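Local coordinates for protein GTP pyrophosphokinase YjbM (PDB 5DEC) that synthesises the stringent-response alarmones pppGpp and ppGpp by transferring pyrophosphate from ATP to GTP or GDP, working as a cooperative, allosterically regulated homotetramer, at residues W13-L17 / V57-L61; W157-E161 / L180-S184; F106-R112 / Y126-Y132; L31-R35 / I47-T51; I93-K97 / I149-M154. The contacts are given in a common frame with arbitrary orientation. Numbering follows the deposited sequence.

Contact 1. Residues W13-L17 / V57-L61; sequences WERFL and VASIL
Residues 13-17 are part of helix 11-38, with the i to i+4 bond L17 N to W13 O at 2.9 Å; residues 57-61 open helix 57-66, with L61 N to V57 O also at 2.9 Å. The two short axes cross almost at right angles (86°) and approach to 12.3 Å, a wide spacing that large side chains have to bridge. The nearest CA atoms, those of W13 and V57, are 7.4 Å apart. W13 fills most of the gap: its chi1 of -91° lies between wells and chi2 is 108°, which places the indole flat against V57 (chi1 t). V57 CG1 sits 3.5 Å from the centroid of the five-membered ring of W13 and 13° off the normal, a CH-pi contact over the face. The contact is a perpendicular helix-helix junction that joins the N-terminal helix to helix 57-66, on which S59 belongs to the ATP site; S59 itself lies out of reach of residues 13-17. The six-membered part of the indole carries on along the second helix, with W13 CH2 4.0 Å from I60 CG2 and W13 CZ2 3.6 Å from L61 CD2. One turn later L17 (m,t) adds two contacts, L17 CD1 to V57 CG2 and L17 CD2 to I60 CD1, both 3.9 Å. No hydrogen bond crosses the interface, and the W13 ring also touches I74.

Contact 2. Residues W157-E161 / L180-S184; sequences WATIE and LQRAS
W157, with chi1 t and chi2 88°, sends its indole across the gap between helix 152-167 and helix 174-202, nearly antiparallel here (168°, short axes 10.5 Å apart). This rotamer aims W157 NE1 at L180 O, 2.8 Å away with a 163° angle at the hydrogen. The same L180 O accepts from S184 N at 3.0 Å, so the indole adds a second donor to an intact helical bond. S184 CB covers the five-membered ring of W157 at 3.6 Å from its centroid, 23° off the normal, a CH-pi contact; S184 chi1 is p, and its OG donates to Q181 O at 2.9 Å. L180 (t,p) packs its CG 3.8 Å from W157 CZ2 and its CD1 4.1 Å from I160 CG2. CA atoms pair W157 with S184 (6.3 Å) and E161 with L180 (7.2 Å). E161 (t,t) places CG 4.0 Å from L180 CD2, while its carboxylate engages S121 and K119. The antiparallel pair holds helix 152-167, whose A158 to E161 belong to the pppGpp product site.

Contact 3. Residues F106-R112 / Y126-Y132; sequences FTVVDQR and YHLVVLY
At the apolar centre V108 CG2 meets V130 CG1 at 4.1 Å on one face of an antiparallel strand pair with a classic beta bulge; F106 (chi1 p), just ahead of the strand, brings its CD1 3.6 Å from V130 CG1. F101 of helix 90-102 covers V108. The strands run at 165° with axes 4.5 Å apart. T107-L131 is a hydrogen-bonded pair (L131 N to T107 O 2.7 Å; T107 N to L131 O weak, 3.3 Å), V108-V130 a non-hydrogen-bonded one. At the bulge V109 (psi -12°) and D110 both face V129, whose O accepts from V109 N at 2.9 Å and weakly from D110 N at 3.4 Å. In the shifted register Q111-L128 is non-hydrogen-bonded, and R112-H127 is closed by two 2.8 Å bonds, R112 N to H127 O and H127 N to R112 O. R112 and H127 share a face and both bind the pppGpp product. On the face of V108, V130 and L128, Y126 OH donates to Q111 OE1 over a very short 2.3 Å.

Contact 4. Residues L31-R35 / I47-T51; sequences LKGIR and IEFVT
L31 (m,t) begins the helical segment and points at the second one, placing its CB 4.2 Å from V50 CG1, while its backbone O lies 3.9 Å from I47 CD1. K32 follows, its CA 6.3 Å from that of V50; with chi1 m and the rest of the chain t it runs out along V50, CG 4.0 Å from V50 CB and CE 3.5 Å from V50 O. A water links its ammonium to the strand, accepting from K32 NZ at 2.7 Å and donating to V50 O at 2.9 Å. Here the end of helix 11-38 packs beside the start of strand 49-54, an outermost strand of the chain's mixed sheet, and the loop leading into it, where E48 and F49 both face M86 in a classic beta bulge. All five helical residues, with E48 and F49, belong to the site of the allosteric activator pppGpp, a ligand shared between two neighbouring subunits. I34 (m,t) turns back inward and sets its CD1 3.6 Å from I47 CD1. R35, extended through chi3 (all t) and turned at chi4 (83°), has its CA 5.7 Å from that of I47. Its NH1 donates to I47 O at 2.9 Å (151° at the hydrogen) and forms a long salt bridge of 3.4 Å to E48 OE1. A second water accepts from R35 NH2 at 3.1 Å and donates to E48 OE2 at 2.9 Å.

Contact 5. Residues I93-K97 / I149-M154; sequences IQIVK and IRTLAM
I149 and I93 bury the most surface here, 98 and 82 Å², and face each other with CA atoms 6.4 Å apart. I93 opens the helical segment 93-97, in which K97 N bonds to I93 O at 2.9 Å; I149 lies in the extended residues 149-151 (phi/psi -120/128°). The two axes run nearly antiparallel, at 160°, and come within 9.0 Å, so this is helix 90-102 lying on one face of the mixed sheet in the synthetase domain of the RelA/SpoT family. The methyls I93 CG2 and I149 CG2 meet at 3.9 Å. I149, with chi1 -43° and chi2 t, pushes its CD1 into the helix surface, 3.9 Å from V96 CG1 and 3.7 Å from K97 CG. I93 (m,t) reaches the other way along the second segment: its CD1 lies 4.0 Å from T151 CG2 and 4.2 Å from M154 SD. That places it under the strand-to-helix turn, where T151 (chi1 p) is the N-cap of helix 152-167 and forms a capping box with M154: M154 N donates to T151 OG1 at 3.2 Å, and T151 N donates weakly to M154 SD at 3.3 Å. T151 OG1 also hydrogen-bonds to D191 of helix 174-202. V96, third in buried area, also packs on I47 and I85. Between these segments the fit rests on aliphatic packing, not on directional polar bonds.

How the contacts relate
Contacts 2 and 5 are buried; contacts 1, 3 and 4 are partly buried, and contact 1 is farthest from the chain centre, at 19 Å. Contacts 3, 4 and 5 reach one sheet: Y126 of contact 3 probably hydrogen-bonds through its O to I149 N of contact 5 (2.7 Å), and I47 CG1 of contact 4 packs on V96 CG2 of contact 5 (3.7 Å). Helix 152-167 joins contacts 2 and 5; helix 11-38 joins contacts 1 and 4, whose centres are 27 Å apart. Between segments, contacts 1 and 5 are wholly apolar, contact 2 adds one indole bond, contact 3 relies on backbone pairing, and contact 4 adds a salt bridge and bridging waters to apolar packing, within the allosteric site.

Contact 1. Residues W13-L17 / V57-L61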
# COMPACT_ATOMS: atom_id res chain seq x y z
N TRP B 13 22.05 12.25 -7.13
CA TRP B 13 21.40 11.16 -7.86
C TRP B 13 19.98 10.96 -7.37
O TRP B 13 19.05 10.86 -8.16
CB TRP B 13 22.15 9.84 -7.69
CG TRP B 13 23.17 9.57 -8.72
CD1 TRP B 13 24.52 9.62 -8.56
CD2 TRP B 13 22.93 9.22 -10.08
NE1 TRP B 13 25.14 9.31 -9.75
CE2 TRP B 13 24.18 9.06 -10.70
CE3 TRP B 13 21.77 9.03 -10.84
CZ2 TRP B 13 24.31 8.72 -12.04
CZ3 TRP B 13 21.90 8.69 -12.17
CH2 TRP B 13 23.16 8.53 -12.76
N GLU B 14 19.83 10.90 -6.05
CA GLU B 14 18.55 10.59 -5.46
C GLU B 14 17.59 11.76 -5.68
O GLU B 14 16.38 11.56 -5.78
CB GLU B 14 18.71 10.30 -3.96
CG GLU B 14 17.85 9.16 -3.43
CD GLU B 14 18.07 7.84 -4.14
OE1 GLU B 14 19.18 7.60 -4.68
OE2 GLU B 14 17.13 7.02 -4.14
N ARG B 15 18.15 12.95 -5.82
CA ARG B 15 17.35 14.12 -6.16
C ARG B 15 16.98 14.07 -7.65
O ARG B 15 15.89 14.49 -8.03
CB ARG B 15 18.11 15.41 -5.78
CG ARG B 15 18.12 16.53 -6.81
CD ARG B 15 19.17 17.60 -6.46
NE ARG B 15 19.04 18.05 -5.07
CZ ARG B 15 20.04 18.09 -4.19
NH1 ARG B 15 21.26 17.72 -4.55
NH2 ARG B 15 19.81 18.52 -2.95
N PHE B 16 17.88 13.55 -8.48
CA PHE B 16 17.62 13.37 -9.92
C PHE B 16 16.52 12.34 -10.19
O PHE B 16 15.78 12.45 -11.16
CB PHE B 16 18.91 12.92 -10.62
CG PHE B 16 18.72 12.49 -12.06
CD1 PHE B 16 18.54 13.43 -13.07
CD2 PHE B 16 18.78 11.15 -12.41
CE1 PHE B 16 18.37 13.03 -14.38
CE2 PHE B 16 18.62 10.75 -13.73
CZ PHE B 16 18.42 11.70 -14.71
N LEU B 17 16.42 11.34 -9.34
CA LEU B 17 15.51 10.23 -9.57
C LEU B 17 14.12 10.45 -8.99
O LEU B 17 13.18 9.72 -9.31
CB LEU B 17 16.10 8.95 -8.98
CG LEU B 17 17.39 8.46 -9.65
CD1 LEU B 17 17.88 7.21 -8.95
CD2 LEU B 17 17.17 8.17 -11.13
N VAL B 57 20.90 3.26 -9.53
CA VAL B 57 21.98 4.11 -10.02
C VAL B 57 23.10 3.32 -10.70
O VAL B 57 23.59 3.71 -11.76
CB VAL B 57 22.55 4.95 -8.87
CG1 VAL B 57 23.62 5.89 -9.39
CG2 VAL B 57 21.44 5.74 -8.21
N ALA B 58 23.50 2.21 -10.08
CA ALA B 58 24.51 1.32 -10.64
C ALA B 58 24.12 0.86 -12.03
O ALA B 58 24.93 0.85 -12.96
CB ALA B 58 24.73 0.13 -9.72
N SER B 59 22.86 0.44 -12.17
CA SER B 59 22.39 -0.11 -13.43
C SER B 59 22.25 0.99 -14.48
O SER B 59 22.41 0.73 -15.66
CB SER B 59 21.05 -0.83 -13.22
OG SER B 59 20.49 -1.20 -14.47
N ILE B 60 21.97 2.22 -14.04
CA ILE B 60 21.93 3.36 -14.95
C ILE B 60 23.34 3.63 -15.49
O ILE B 60 23.53 3.75 -16.70
CB ILE B 60 21.40 4.65 -14.27
CG1 ILE B 60 19.93 4.50 -13.89
CG2 ILE B 60 21.51 5.83 -15.23
CD1 ILE B 60 19.37 5.70 -13.14
N LEU B 61 24.30 3.73 -14.58
CA LEU B 61 25.71 3.95 -14.94
C LEU B 61 26.24 2.83 -15.84
O LEU B 61 26.85 3.11 -16.88
CB LEU B 61 26.58 4.09 -13.69
CG LEU B 61 26.36 5.35 -12.84
CD1 LEU B 61 27.10 5.25 -11.51
CD2 LEU B 61 26.77 6.61 -13.59

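Contact 2. Residues W157-E161 / L180-S184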
# COMPACT_ATOMS: atom_id res chain seq x y z
N TRP B 157 9.38 -16.21 -18.42
CA TRP B 157 10.61 -16.53 -19.17
C TRP B 157 11.63 -15.39 -19.11
O TRP B 157 12.82 -15.63 -18.87
CB TRP B 157 10.30 -16.88 -20.63
CG TRP B 157 11.53 -17.30 -21.34
CD1 TRP B 157 12.04 -18.56 -21.40
CD2 TRP B 157 12.47 -16.43 -22.00
NE1 TRP B 157 13.23 -18.55 -22.11
CE2 TRP B 157 13.52 -17.28 -22.48
CE3 TRP B 157 12.52 -15.07 -22.26
CZ2 TRP B 157 14.59 -16.75 -23.20
CZ3 TRP B 157 13.58 -14.56 -22.95
CH2 TRP B 157 14.61 -15.41 -23.44
N ALA B 158 11.17 -14.16 -19.34
CA ALA B 158 12.10 -13.02 -19.34
C ALA B 158 12.76 -12.80 -17.99
O ALA B 158 13.92 -12.36 -17.92
CB ALA B 158 11.38 -11.75 -19.79
N THR B 159 12.03 -13.08 -16.93
CA THR B 159 12.55 -12.94 -15.57
C THR B 159 13.68 -13.94 -15.33
O THR B 159 14.71 -13.60 -14.71
CB THR B 159 11.43 -13.11 -14.53
OG1 THR B 159 10.46 -12.06 -14.72
CG2 THR B 159 11.98 -13.05 -13.10
N ILE B 160 13.48 -15.17 -15.80
CA ILE B 160 14.51 -16.20 -15.67
C ILE B 160 15.73 -15.84 -16.50
O ILE B 160 16.88 -15.94 -16.03
CB ILE B 160 14.00 -17.58 -16.14
CG1 ILE B 160 12.85 -18.07 -15.25
CG2 ILE B 160 15.13 -18.60 -16.11
CD1 ILE B 160 13.22 -18.23 -13.80
N GLU B 161 15.51 -15.41 -17.74
CA GLU B 161 16.63 -15.01 -18.58
C GLU B 161 17.44 -13.86 -17.95
O GLU B 161 18.68 -13.83 -18.04
CB GLU B 161 16.17 -14.57 -19.97
CG GLU B 161 17.35 -14.02 -20.77
CD GLU B 161 16.93 -13.29 -22.02
OE1 GLU B 161 17.25 -13.77 -23.13
OE2 GLU B 161 16.27 -12.24 -21.89
N LEU B 180 17.32 -22.68 -22.09
CA LEU B 180 16.61 -21.41 -21.97
C LEU B 180 15.84 -21.14 -23.25
O LEU B 180 14.71 -20.67 -23.22
CB LEU B 180 17.59 -20.27 -21.71
CG LEU B 180 17.04 -18.93 -21.28
CD1 LEU B 180 16.17 -19.07 -20.07
CD2 LEU B 180 18.20 -17.95 -21.06
N GLN B 181 16.46 -21.46 -24.38
CA GLN B 181 15.79 -21.31 -25.67
C GLN B 181 14.62 -22.29 -25.76
O GLN B 181 13.55 -21.93 -26.25
CB GLN B 181 16.79 -21.51 -26.82
CG GLN B 181 16.16 -21.76 -28.18
CD GLN B 181 15.42 -20.56 -28.74
OE1 GLN B 181 15.78 -19.42 -28.46
NE2 GLN B 181 14.39 -20.81 -29.54
N ARG B 182 14.80 -23.53 -25.28
CA ARG B 182 13.66 -24.46 -25.27
C ARG B 182 12.53 -23.96 -24.38
O ARG B 182 11.33 -24.15 -24.69
CB ARG B 182 14.02 -25.87 -24.78
CG ARG B 182 14.85 -26.73 -25.70
CD ARG B 182 14.57 -28.22 -25.36
NE ARG B 182 14.74 -29.00 -26.58
CZ ARG B 182 13.79 -29.66 -27.24
NH1 ARG B 182 12.52 -29.74 -26.80
NH2 ARG B 182 14.14 -30.29 -28.33
N ALA B 183 12.89 -23.35 -23.25
CA ALA B 183 11.86 -22.83 -22.35
C ALA B 183 11.08 -21.72 -23.03
O ALA B 183 9.86 -21.60 -22.81
CB ALA B 183 12.48 -22.34 -21.02
N SER B 184 11.75 -20.90 -23.84
CA SER B 184 11.02 -19.82 -24.52
C SER B 184 10.00 -20.36 -25.51
O SER B 184 8.91 -19.81 -25.67
CB SER B 184 11.97 -18.84 -25.23
OG SER B 184 12.40 -19.31 -26.49

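Contact 3. Residues F106-R112 / Y126-Y132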
# COMPACT_ATOMS: atom_id res chain seq x y z
N PHE B 106 -0.94 11.28 -21.04
CA PHE B 106 0.45 11.26 -21.51
C PHE B 106 0.44 11.13 -23.02
O PHE B 106 -0.62 11.03 -23.63
CB PHE B 106 1.28 10.13 -20.84
CG PHE B 106 0.65 8.76 -20.93
CD1 PHE B 106 0.59 8.08 -22.14
CD2 PHE B 106 0.19 8.12 -19.78
CE1 PHE B 106 0.03 6.81 -22.22
CE2 PHE B 106 -0.38 6.84 -19.86
CZ PHE B 106 -0.45 6.18 -21.09
N THR B 107 1.62 11.15 -23.63
CA THR B 107 1.72 10.91 -25.06
C THR B 107 2.74 9.81 -25.36
O THR B 107 3.80 9.76 -24.74
CB THR B 107 2.11 12.20 -25.84
OG1 THR B 107 3.41 12.64 -25.44
CG2 THR B 107 1.10 13.32 -25.56
N VAL B 108 2.40 8.94 -26.30
CA VAL B 108 3.29 7.87 -26.71
C VAL B 108 4.30 8.42 -27.72
O VAL B 108 3.92 9.06 -28.69
CB VAL B 108 2.51 6.69 -27.31
CG1 VAL B 108 3.45 5.61 -27.83
CG2 VAL B 108 1.51 6.13 -26.26
N VAL B 109 5.59 8.22 -27.45
CA VAL B 109 6.63 8.78 -28.31
C VAL B 109 7.46 7.72 -29.02
O VAL B 109 8.23 8.04 -29.93
CB VAL B 109 7.59 9.70 -27.52
CG1 VAL B 109 6.85 10.94 -27.05
CG2 VAL B 109 8.22 8.96 -26.35
N ASP B 110 7.33 6.46 -28.61
CA ASP B 110 8.07 5.39 -29.26
C ASP B 110 7.42 4.04 -28.96
O ASP B 110 6.67 3.90 -27.99
CB ASP B 110 9.53 5.39 -28.81
CG ASP B 110 10.45 4.60 -29.74
OD1 ASP B 110 10.08 4.35 -30.90
OD2 ASP B 110 11.55 4.22 -29.29
N GLN B 111 7.72 3.05 -29.79
CA GLN B 111 7.24 1.69 -29.57
C GLN B 111 8.10 0.67 -30.31
O GLN B 111 8.74 1.01 -31.30
CB GLN B 111 5.78 1.57 -29.99
CG GLN B 111 5.53 1.69 -31.49
CD GLN B 111 4.08 1.42 -31.85
OE1 GLN B 111 3.51 0.39 -31.46
NE2 GLN B 111 3.46 2.34 -32.59
N ARG B 112 8.12 -0.57 -29.84
CA ARG B 112 8.77 -1.64 -30.58
C ARG B 112 8.20 -2.98 -30.14
O ARG B 112 7.99 -3.23 -28.95
CB ARG B 112 10.29 -1.59 -30.42
CG ARG B 112 11.01 -2.71 -31.16
CD ARG B 112 12.53 -2.59 -31.06
NE ARG B 112 13.21 -3.67 -31.77
CZ ARG B 112 14.53 -3.73 -31.95
NH1 ARG B 112 15.31 -2.76 -31.48
NH2 ARG B 112 15.06 -4.75 -32.61
N TYR B 126 6.14 -6.57 -25.70
CA TYR B 126 5.87 -5.34 -26.44
C TYR B 126 6.33 -4.13 -25.64
O TYR B 126 6.00 -4.01 -24.47
CB TYR B 126 4.39 -5.22 -26.75
CG TYR B 126 4.02 -3.93 -27.44
CD1 TYR B 126 4.13 -3.81 -28.82
CD2 TYR B 126 3.58 -2.83 -26.71
CE1 TYR B 126 3.79 -2.63 -29.45
CE2 TYR B 126 3.25 -1.65 -27.33
CZ TYR B 126 3.35 -1.56 -28.71
OH TYR B 126 3.01 -0.38 -29.33
N HIS B 127 7.06 -3.22 -26.28
CA HIS B 127 7.53 -2.03 -25.59
C HIS B 127 6.90 -0.77 -26.15
O HIS B 127 6.74 -0.62 -27.37
CB HIS B 127 9.05 -1.88 -25.69
CG HIS B 127 9.83 -3.00 -25.07
ND1 HIS B 127 11.15 -2.88 -24.73
CD2 HIS B 127 9.47 -4.26 -24.72
CE1 HIS B 127 11.58 -4.01 -24.21
NE2 HIS B 127 10.57 -4.87 -24.19
N LEU B 128 6.55 0.16 -25.26
CA LEU B 128 6.34 1.52 -25.71
C LEU B 128 6.94 2.50 -24.71
O LEU B 128 7.21 2.16 -23.57
CB LEU B 128 4.87 1.81 -25.96
CG LEU B 128 3.82 1.65 -24.88
CD1 LEU B 128 3.65 2.93 -24.11
CD2 LEU B 128 2.52 1.30 -25.57
N VAL B 129 7.16 3.73 -25.16
CA VAL B 129 7.75 4.75 -24.32
C VAL B 129 6.79 5.93 -24.31
O VAL B 129 6.38 6.38 -25.36
CB VAL B 129 9.11 5.21 -24.84
CG1 VAL B 129 9.67 6.30 -23.94
CG2 VAL B 129 10.09 4.02 -24.94
N VAL B 130 6.44 6.43 -23.13
CA VAL B 130 5.54 7.58 -23.05
C VAL B 130 6.25 8.78 -22.48
O VAL B 130 7.23 8.65 -21.72
CB VAL B 130 4.28 7.30 -22.18
CG1 VAL B 130 3.51 6.08 -22.66
CG2 VAL B 130 4.65 7.14 -20.72
N LEU B 131 5.76 9.96 -22.83
CA LEU B 131 6.25 11.18 -22.22
C LEU B 131 5.20 11.65 -21.20
O LEU B 131 4.09 12.04 -21.58
CB LEU B 131 6.51 12.24 -23.29
CG LEU B 131 7.29 13.48 -22.85
CD1 LEU B 131 8.68 13.08 -22.40
CD2 LEU B 131 7.37 14.52 -23.99
N TYR B 132 5.54 11.57 -19.92
CA TYR B 132 4.58 11.83 -18.84
C TYR B 132 4.79 13.24 -18.27
O TYR B 132 5.87 13.53 -17.76
CB TYR B 132 4.72 10.77 -17.72
CG TYR B 132 3.65 10.88 -16.65
CD1 TYR B 132 2.36 10.43 -16.90
CD2 TYR B 132 3.92 11.43 -15.41
CE1 TYR B 132 1.37 10.52 -15.94
CE2 TYR B 132 2.93 11.54 -14.44
CZ TYR B 132 1.65 11.08 -14.72
OH TYR B 132 0.63 11.17 -13.79
O HOH W 1 3.28 14.40 -22.62

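Contact 4. Residues L31-R35 / I47-T51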
# COMPACT_ATOMS: atom_id res chain seq x y z
N LEU B 31 -2.79 2.75 -14.10
CA LEU B 31 -2.92 1.51 -14.89
C LEU B 31 -3.62 0.39 -14.12
O LEU B 31 -4.36 -0.43 -14.71
CB LEU B 31 -1.54 1.07 -15.35
CG LEU B 31 -0.84 2.07 -16.28
CD1 LEU B 31 0.55 1.57 -16.61
CD2 LEU B 31 -1.65 2.29 -17.53
N LYS B 32 -3.42 0.35 -12.80
CA LYS B 32 -4.14 -0.62 -11.97
C LYS B 32 -5.64 -0.35 -11.95
O LYS B 32 -6.42 -1.23 -11.65
CB LYS B 32 -3.60 -0.62 -10.53
CG LYS B 32 -2.25 -1.30 -10.40
CD LYS B 32 -1.62 -1.10 -9.02
CE LYS B 32 -0.25 -1.79 -8.98
NZ LYS B 32 0.51 -1.48 -7.74
N GLY B 33 -6.03 0.87 -12.30
CA GLY B 33 -7.44 1.23 -12.37
C GLY B 33 -8.16 0.56 -13.52
O GLY B 33 -9.38 0.44 -13.51
N ILE B 34 -7.41 0.14 -14.54
CA ILE B 34 -8.00 -0.51 -15.70
C ILE B 34 -8.66 -1.82 -15.28
O ILE B 34 -9.81 -2.07 -15.60
CB ILE B 34 -6.94 -0.77 -16.79
CG1 ILE B 34 -6.46 0.55 -17.39
CG2 ILE B 34 -7.49 -1.69 -17.89
CD1 ILE B 34 -5.25 0.42 -18.26
N ARG B 35 -7.92 -2.64 -14.54
CA ARG B 35 -8.46 -3.92 -14.08
C ARG B 35 -9.67 -3.71 -13.18
O ARG B 35 -10.67 -4.42 -13.30
CB ARG B 35 -7.39 -4.74 -13.33
CG ARG B 35 -7.89 -6.07 -12.79
CD ARG B 35 -6.76 -6.87 -12.17
NE ARG B 35 -7.23 -8.11 -11.57
CZ ARG B 35 -7.44 -9.24 -12.25
NH1 ARG B 35 -7.23 -9.28 -13.56
NH2 ARG B 35 -7.86 -10.32 -11.62
N ILE B 47 -5.83 -6.84 -18.17
CA ILE B 47 -4.65 -6.70 -17.33
C ILE B 47 -4.75 -7.59 -16.11
O ILE B 47 -5.74 -7.56 -15.37
CB ILE B 47 -4.44 -5.24 -16.89
CG1 ILE B 47 -4.10 -4.36 -18.10
CG2 ILE B 47 -3.36 -5.16 -15.81
CD1 ILE B 47 -3.90 -2.91 -17.73
N GLU B 48 -3.73 -8.39 -15.88
CA GLU B 48 -3.72 -9.25 -14.72
C GLU B 48 -3.05 -8.51 -13.54
O GLU B 48 -3.62 -8.41 -12.46
CB GLU B 48 -3.01 -10.57 -15.06
CG GLU B 48 -3.24 -11.66 -14.07
CD GLU B 48 -4.62 -12.28 -14.23
OE1 GLU B 48 -5.44 -11.77 -15.03
OE2 GLU B 48 -4.88 -13.29 -13.54
N PHE B 49 -1.84 -7.99 -13.74
CA PHE B 49 -1.28 -7.08 -12.75
C PHE B 49 -0.23 -6.14 -13.35
O PHE B 49 0.13 -6.26 -14.52
CB PHE B 49 -0.67 -7.85 -11.56
CG PHE B 49 0.53 -8.68 -11.90
CD1 PHE B 49 0.40 -9.96 -12.43
CD2 PHE B 49 1.81 -8.20 -11.62
CE1 PHE B 49 1.53 -10.73 -12.72
CE2 PHE B 49 2.95 -8.97 -11.91
CZ PHE B 49 2.80 -10.23 -12.46
N VAL B 50 0.20 -5.18 -12.54
CA VAL B 50 1.06 -4.09 -12.99
C VAL B 50 2.21 -3.90 -12.02
O VAL B 50 1.98 -3.83 -10.83
CB VAL B 50 0.28 -2.77 -13.11
CG1 VAL B 50 1.18 -1.65 -13.61
CG2 VAL B 50 -0.92 -2.93 -14.02
N THR B 51 3.44 -3.84 -12.51
CA THR B 51 4.58 -3.51 -11.66
C THR B 51 5.31 -2.31 -12.21
O THR B 51 5.19 -2.00 -13.40
CB THR B 51 5.59 -4.68 -11.54
OG1 THR B 51 6.28 -4.84 -12.80
CG2 THR B 51 4.89 -5.97 -11.14
O HOH W 2 2.81 -2.78 -8.23
O HOH W 3 -7.74 -12.91 -13.27

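Contact 5. Residues I93-K97 / I149-M154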
# COMPACT_ATOMS: atom_id res chain seq x y z
N ILE B 93 -2.90 -8.11 -25.20
CA ILE B 93 -1.83 -7.14 -25.39
C ILE B 93 -2.24 -6.03 -26.36
O ILE B 93 -2.04 -4.86 -26.09
CB ILE B 93 -0.55 -7.84 -25.86
CG1 ILE B 93 -0.04 -8.72 -24.73
CG2 ILE B 93 0.53 -6.82 -26.23
CD1 ILE B 93 1.12 -9.58 -25.11
N GLN B 94 -2.88 -6.41 -27.47
CA GLN B 94 -3.35 -5.43 -28.44
C GLN B 94 -4.40 -4.52 -27.81
O GLN B 94 -4.45 -3.33 -28.09
CB GLN B 94 -3.90 -6.13 -29.69
CG GLN B 94 -4.36 -5.18 -30.79
CD GLN B 94 -3.24 -4.31 -31.33
OE1 GLN B 94 -2.08 -4.71 -31.36
NE2 GLN B 94 -3.59 -3.09 -31.75
N ILE B 95 -5.24 -5.09 -26.94
CA ILE B 95 -6.26 -4.32 -26.25
C ILE B 95 -5.64 -3.27 -25.33
O ILE B 95 -6.02 -2.11 -25.38
CB ILE B 95 -7.20 -5.25 -25.44
CG1 ILE B 95 -8.04 -6.11 -26.40
CG2 ILE B 95 -8.10 -4.45 -24.53
CD1 ILE B 95 -8.89 -7.14 -25.72
N VAL B 96 -4.63 -3.67 -24.56
CA VAL B 96 -3.97 -2.74 -23.65
C VAL B 96 -3.24 -1.66 -24.44
O VAL B 96 -3.32 -0.46 -24.11
CB VAL B 96 -2.97 -3.46 -22.70
CG1 VAL B 96 -2.18 -2.45 -21.88
CG2 VAL B 96 -3.71 -4.43 -21.78
N LYS B 97 -2.56 -2.07 -25.50
CA LYS B 97 -1.89 -1.13 -26.40
C LYS B 97 -2.84 -0.04 -26.86
O LYS B 97 -2.50 1.15 -26.84
CB LYS B 97 -1.35 -1.86 -27.63
CG LYS B 97 -0.02 -2.55 -27.46
CD LYS B 97 0.34 -3.32 -28.74
CE LYS B 97 0.23 -2.43 -29.97
NZ LYS B 97 0.58 -3.17 -31.22
N ILE B 149 4.49 -4.53 -22.23
CA ILE B 149 3.28 -5.33 -22.08
C ILE B 149 3.65 -6.79 -22.41
O ILE B 149 4.23 -7.05 -23.46
CB ILE B 149 2.17 -4.82 -23.00
CG1 ILE B 149 2.12 -3.28 -22.96
CG2 ILE B 149 0.80 -5.46 -22.62
CD1 ILE B 149 1.13 -2.70 -23.96
N ARG B 150 3.32 -7.72 -21.52
CA ARG B 150 3.76 -9.11 -21.64
C ARG B 150 2.67 -10.05 -21.20
O ARG B 150 1.91 -9.70 -20.31
CB ARG B 150 4.98 -9.38 -20.75
CG ARG B 150 6.20 -8.52 -20.99
CD ARG B 150 7.21 -8.78 -19.88
NE ARG B 150 8.53 -8.25 -20.19
CZ ARG B 150 9.58 -8.38 -19.40
NH1 ARG B 150 9.46 -9.04 -18.25
NH2 ARG B 150 10.75 -7.88 -19.76
N THR B 151 2.61 -11.25 -21.76
CA THR B 151 1.79 -12.27 -21.12
C THR B 151 2.51 -12.74 -19.87
O THR B 151 3.70 -12.47 -19.70
CB THR B 151 1.49 -13.50 -22.02
OG1 THR B 151 2.72 -14.12 -22.40
CG2 THR B 151 0.73 -13.09 -23.29
N LEU B 152 1.77 -13.43 -19.00
CA LEU B 152 2.33 -14.03 -17.81
C LEU B 152 3.52 -14.95 -18.14
O LEU B 152 4.54 -14.93 -17.45
CB LEU B 152 1.24 -14.81 -17.05
CG LEU B 152 0.07 -13.98 -16.49
CD1 LEU B 152 -1.10 -14.86 -15.99
CD2 LEU B 152 0.56 -13.07 -15.38
N ALA B 153 3.35 -15.77 -19.17
CA ALA B 153 4.37 -16.74 -19.56
C ALA B 153 5.62 -16.07 -20.13
O ALA B 153 6.74 -16.47 -19.82
CB ALA B 153 3.78 -17.72 -20.58
N MET B 154 5.42 -15.04 -20.96
CA MET B 154 6.52 -14.18 -21.43
C MET B 154 7.27 -13.55 -20.27
O MET B 154 8.49 -13.45 -20.26
CB MET B 154 5.97 -13.05 -22.32
CG MET B 154 5.40 -13.50 -23.64
SD MET B 154 4.32 -12.24 -24.37
CE MET B 154 5.28 -10.80 -24.42